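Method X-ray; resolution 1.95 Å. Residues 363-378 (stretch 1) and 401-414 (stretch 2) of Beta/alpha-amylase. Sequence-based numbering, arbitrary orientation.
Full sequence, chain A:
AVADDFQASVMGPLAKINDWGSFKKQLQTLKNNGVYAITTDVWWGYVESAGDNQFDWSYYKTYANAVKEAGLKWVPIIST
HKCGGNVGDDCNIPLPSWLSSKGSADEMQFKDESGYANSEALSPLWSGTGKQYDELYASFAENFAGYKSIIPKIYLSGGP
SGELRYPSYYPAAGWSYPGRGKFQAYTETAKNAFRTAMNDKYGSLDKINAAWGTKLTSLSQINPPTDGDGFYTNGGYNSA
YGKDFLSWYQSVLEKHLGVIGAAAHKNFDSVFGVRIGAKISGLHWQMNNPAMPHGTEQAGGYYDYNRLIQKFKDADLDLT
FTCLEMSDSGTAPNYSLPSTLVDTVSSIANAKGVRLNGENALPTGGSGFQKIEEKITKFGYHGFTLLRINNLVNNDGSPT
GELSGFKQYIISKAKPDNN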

# COMPACT_ATOMS: atom_id res chain seq x y z
N PRO A 363 -8.47 13.66 -2.55
CA PRO A 363 -9.53 14.38 -1.85
C PRO A 363 -10.75 14.51 -2.73
O PRO A 363 -10.64 14.66 -3.95
N THR A 364 -11.93 14.43 -2.13
CA THR A 364 -13.15 14.34 -2.89
C THR A 364 -14.27 15.05 -2.16
O THR A 364 -14.06 15.62 -1.09
N GLY A 365 -15.44 15.03 -2.77
CA GLY A 365 -16.64 15.61 -2.19
C GLY A 365 -17.74 15.43 -3.20
O GLY A 365 -17.52 14.77 -4.22
N GLY A 366 -18.90 16.01 -2.93
CA GLY A 366 -20.03 15.93 -3.85
C GLY A 366 -20.30 14.52 -4.38
O GLY A 366 -20.55 13.59 -3.61
N SER A 367 -20.22 14.39 -5.70
CA SER A 367 -20.45 13.13 -6.42
C SER A 367 -19.52 12.00 -5.96
O SER A 367 -19.88 10.82 -6.04
N GLY A 368 -18.32 12.37 -5.50
CA GLY A 368 -17.36 11.41 -4.96
C GLY A 368 -17.95 10.54 -3.86
O GLY A 368 -17.72 9.33 -3.83
N PHE A 369 -18.74 11.16 -2.97
CA PHE A 369 -19.37 10.43 -1.88
C PHE A 369 -20.41 9.41 -2.38
O PHE A 369 -20.55 8.34 -1.81
N GLN A 370 -21.12 9.76 -3.45
CA GLN A 370 -22.13 8.87 -4.04
C GLN A 370 -21.45 7.69 -4.71
O GLN A 370 -21.95 6.56 -4.65
N LYS A 371 -20.31 7.93 -5.37
CA LYS A 371 -19.53 6.82 -5.91
C LYS A 371 -19.01 5.89 -4.82
O LYS A 371 -19.10 4.67 -4.95
N ILE A 372 -18.50 6.46 -3.73
CA ILE A 372 -18.03 5.66 -2.61
C ILE A 372 -19.19 4.85 -2.05
O ILE A 372 -19.05 3.65 -1.79
N GLU A 373 -20.34 5.51 -1.88
CA GLU A 373 -21.54 4.84 -1.38
C GLU A 373 -21.91 3.63 -2.23
O GLU A 373 -22.22 2.57 -1.68
N GLU A 374 -21.87 3.79 -3.55
CA GLU A 374 -22.16 2.68 -4.47
C GLU A 374 -21.23 1.48 -4.22
O GLU A 374 -21.68 0.34 -4.11
N LYS A 375 -19.93 1.76 -4.09
CA LYS A 375 -18.95 0.70 -3.92
C LYS A 375 -19.11 -0.03 -2.60
O LYS A 375 -19.19 -1.27 -2.58
N ILE A 376 -19.17 0.71 -1.50
CA ILE A 376 -19.25 0.07 -0.17
C ILE A 376 -20.52 -0.78 -0.00
O ILE A 376 -20.47 -1.80 0.68
N THR A 377 -21.62 -0.38 -0.63
CA THR A 377 -22.89 -1.11 -0.52
C THR A 377 -22.99 -2.28 -1.51
O THR A 377 -23.60 -3.30 -1.18
N LYS A 378 -22.41 -2.14 -2.71
CA LYS A 378 -22.37 -3.24 -3.68
C LYS A 378 -21.53 -4.41 -3.15
O LYS A 378 -21.84 -5.57 -3.40
N GLY A 401 -17.48 22.34 3.74
CA GLY A 401 -18.74 22.06 3.06
C GLY A 401 -18.98 20.59 2.74
O GLY A 401 -20.10 20.23 2.40
N GLU A 402 -17.95 19.75 2.89
CA GLU A 402 -18.07 18.33 2.52
C GLU A 402 -18.46 17.41 3.67
O GLU A 402 -18.84 16.25 3.44
N LEU A 403 -18.36 17.89 4.90
CA LEU A 403 -18.64 17.02 6.04
C LEU A 403 -20.07 16.49 6.00
O LEU A 403 -20.32 15.34 6.32
N SER A 404 -21.00 17.36 5.62
CA SER A 404 -22.41 16.99 5.57
C SER A 404 -22.66 15.80 4.63
O SER A 404 -23.28 14.81 5.03
N GLY A 405 -22.17 15.89 3.39
CA GLY A 405 -22.24 14.77 2.43
C GLY A 405 -21.53 13.50 2.90
O GLY A 405 -22.05 12.39 2.74
N PHE A 406 -20.34 13.65 3.49
CA PHE A 406 -19.64 12.49 4.02
C PHE A 406 -20.53 11.82 5.07
O PHE A 406 -20.71 10.60 5.06
N LYS A 407 -21.11 12.62 5.96
CA LYS A 407 -22.01 12.08 6.97
C LYS A 407 -23.26 11.42 6.37
O LYS A 407 -23.64 10.33 6.78
N GLN A 408 -23.88 12.08 5.40
CA GLN A 408 -25.14 11.57 4.82
C GLN A 408 -24.95 10.30 4.02
O GLN A 408 -25.79 9.41 4.06
N TYR A 409 -23.86 10.22 3.28
CA TYR A 409 -23.64 9.08 2.37
C TYR A 409 -22.92 7.91 3.02
O TYR A 409 -23.22 6.75 2.74
N ILE A 410 -21.97 8.23 3.89
CA ILE A 410 -21.03 7.22 4.38
C ILE A 410 -21.17 6.93 5.87
O ILE A 410 -21.36 5.76 6.25
N ILE A 411 -21.05 7.96 6.71
CA ILE A 411 -21.11 7.72 8.16
C ILE A 411 -22.46 7.10 8.53
O ILE A 411 -22.52 6.24 9.41
N SER A 412 -23.52 7.51 7.84
CA SER A 412 -24.89 7.03 8.10
C SER A 412 -25.07 5.52 7.90
O SER A 412 -26.07 4.96 8.36
N LYS A 413 -24.13 4.88 7.21
CA LYS A 413 -24.18 3.43 6.99
C LYS A 413 -23.74 2.63 8.22
O LYS A 413 -23.99 1.42 8.29
N ALA A 414 -23.07 3.29 9.16
CA ALA A 414 -22.53 2.61 10.34
C ALA A 414 -23.56 2.54 11.45
O ALA A 414 -24.32 3.49 11.65

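Two nearly parallel helices, their axes crossing at -15° and approaching to 9.0 Å, pack through a small apolar core of phenylalanine and isoleucine side chains that is flanked by two glutamates, each with a polar partner on the other stretch. Phe 369 (chi1 m) points toward the second helix and is buried there. One face of its ring receives the backbone around Phe 406, and Phe 406 CB lies 4.0 Å from the centroid of the Phe 369 ring in a CH-pi contact; the ring of Phe 406 (chi1 t) meets it obliquely. Glycine suits position 405, where the Phe 369 ring lies against the backbone: an ideal CB on Gly 405 would be only 3.1 Å from Phe 369 CD2, a tight fit.

One turn further along, Ile 410 (m, m) starts out sideways, but its end comes nearer and fits as a knob among Phe 369, Ile 372, Glu 373 and Ile 376. Ile 410 CD1 lies 3.6 Å from Ile 372 CG2 and 3.8 Å from Ile 376 CD1, so the slender tip of the isoleucine fills the hole. Towards solvent, Tyr 409 (chi1 m) points in and lays one ring face against Gln 370, whose CG is 4.0 Å from the centroid of the Tyr 409 ring; the aliphatic part of the glutamine thus covers the aromatic surface.

At the N-terminal end, Glu 402 (m, m) curls so that its OE1 accepts a hydrogen bond from Gly 366 N at 2.9 Å. Gly 365 must be small here, since an ideal CB would clash with Glu 402 CD at 2.3 Å. Further along, extended Glu 373 (t, t) forms a salt bridge from OE2 to Lys 413 NZ at 2.7 Å. Lys 413 NZ also donates to Tyr 409 O at 2.7 Å, while Lys 413 CE packs 3.9 Å from Thr 377 CG2.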

# COMPACT_ATOMS: atom_id res chain seq x y z
CB PRO A 363 -8.90 15.74 -1.58
CG PRO A 363 -7.45 15.47 -1.48
CD PRO A 363 -7.17 14.35 -2.47
CB THR A 364 -13.51 12.84 -3.14
OG1 THR A 364 -14.54 12.75 -4.13
CG2 THR A 364 -13.97 12.18 -1.85
CB SER A 367 -20.27 13.34 -7.93
OG SER A 367 -21.21 14.27 -8.42
CB PHE A 369 -19.97 11.39 -0.83
CG PHE A 369 -18.93 12.23 -0.09
CD1 PHE A 369 -17.72 11.67 0.29
CD2 PHE A 369 -19.18 13.56 0.23
CE1 PHE A 369 -16.75 12.44 0.96
CE2 PHE A 369 -18.22 14.32 0.91
CZ PHE A 369 -17.01 13.76 1.27
CB GLN A 370 -23.00 9.62 -5.06
CG GLN A 370 -23.40 11.03 -4.64
CD GLN A 370 -24.06 11.86 -5.75
OE1 GLN A 370 -24.41 11.34 -6.81
NE2 GLN A 370 -24.24 13.16 -5.49
CB LYS A 371 -18.39 7.30 -6.81
CG LYS A 371 -18.63 6.98 -8.29
CD LYS A 371 -18.45 5.47 -8.55
CE LYS A 371 -18.54 5.13 -10.03
NZ LYS A 371 -19.94 5.21 -10.56
CB ILE A 372 -17.37 6.51 -1.47
CG1 ILE A 372 -16.07 7.16 -1.98
CG2 ILE A 372 -17.05 5.62 -0.26
CD1 ILE A 372 -15.68 8.41 -1.20
CB GLU A 373 -22.73 5.79 -1.33
CG GLU A 373 -23.95 5.16 -0.65
CD GLU A 373 -25.23 5.93 -0.89
OE1 GLU A 373 -25.43 6.40 -2.02
OE2 GLU A 373 -26.04 6.05 0.06
CB GLU A 374 -22.09 3.16 -5.93
CG GLU A 374 -22.04 2.05 -6.99
CD GLU A 374 -21.25 2.45 -8.25
OE1 GLU A 374 -20.70 1.57 -8.94
OE2 GLU A 374 -21.19 3.66 -8.56
CB LYS A 375 -17.51 1.23 -4.10
CG LYS A 375 -17.23 1.84 -5.51
CD LYS A 375 -17.73 0.93 -6.63
CE LYS A 375 -17.26 1.43 -8.03
NZ LYS A 375 -17.96 0.72 -9.17
CB ILE A 376 -19.03 1.07 1.02
CG1 ILE A 376 -20.09 2.18 1.05
CG2 ILE A 376 -17.61 1.68 0.94
CD1 ILE A 376 -19.93 3.18 2.21
CB THR A 377 -24.14 -0.20 -0.71
OG1 THR A 377 -24.06 0.47 -1.97
CG2 THR A 377 -24.24 0.85 0.42
CB LYS A 378 -21.77 -2.80 -5.02
CG LYS A 378 -22.76 -2.19 -6.00
CD LYS A 378 -22.03 -1.70 -7.26
CE LYS A 378 -23.01 -1.11 -8.29
NZ LYS A 378 -22.29 -0.57 -9.50
CB GLU A 402 -16.77 17.83 1.86
CG GLU A 402 -16.38 18.57 0.57
CD GLU A 402 -17.51 18.63 -0.48
OE1 GLU A 402 -18.31 17.67 -0.59
OE2 GLU A 402 -17.60 19.65 -1.18
CB LEU A 403 -18.36 17.71 7.38
CG LEU A 403 -18.47 16.85 8.65
CD1 LEU A 403 -17.83 15.47 8.50
CD2 LEU A 403 -17.81 17.60 9.80
CB SER A 404 -23.27 18.21 5.18
OG SER A 404 -24.63 17.83 5.16
CB PHE A 406 -18.26 12.87 4.61
CG PHE A 406 -17.48 11.68 5.14
CD1 PHE A 406 -17.15 10.61 4.30
CD2 PHE A 406 -17.08 11.62 6.48
CE1 PHE A 406 -16.42 9.49 4.78
CE2 PHE A 406 -16.35 10.51 6.98
CZ PHE A 406 -16.02 9.45 6.12
CB LYS A 407 -22.40 13.17 7.97
CG LYS A 407 -22.98 12.61 9.27
CD LYS A 407 -23.54 13.71 10.15
CE LYS A 407 -24.37 13.10 11.24
NZ LYS A 407 -24.85 14.19 12.09
CB GLN A 408 -25.81 12.64 3.95
CG GLN A 408 -26.27 13.83 4.77
CD GLN A 408 -27.52 14.49 4.23
OE1 GLN A 408 -28.51 13.82 3.91
NE2 GLN A 408 -27.49 15.81 4.13
CB TYR A 409 -22.87 9.54 1.15
CG TYR A 409 -23.73 10.26 0.14
CD1 TYR A 409 -24.64 9.54 -0.64
CD2 TYR A 409 -23.65 11.64 -0.03
CE1 TYR A 409 -25.46 10.18 -1.57
CE2 TYR A 409 -24.47 12.30 -0.95
CZ TYR A 409 -25.37 11.56 -1.72
OH TYR A 409 -26.17 12.18 -2.65
CB ILE A 410 -19.55 7.59 4.06
CG1 ILE A 410 -19.38 8.00 2.59
CG2 ILE A 410 -18.62 6.44 4.45
CD1 ILE A 410 -19.84 6.97 1.55
CB ILE A 411 -20.87 8.99 9.02
CG1 ILE A 411 -19.54 9.66 8.67
CG2 ILE A 411 -20.93 8.66 10.52
CD1 ILE A 411 -19.28 10.92 9.47
CB SER A 412 -25.89 7.78 7.23
OG SER A 412 -25.64 7.50 5.86
CB LYS A 413 -23.33 3.02 5.78
CG LYS A 413 -23.74 3.67 4.46
CD LYS A 413 -25.19 3.33 4.08
CE LYS A 413 -25.53 3.82 2.67
NZ LYS A 413 -25.55 5.32 2.60
CB ALA A 414 -21.31 3.35 10.85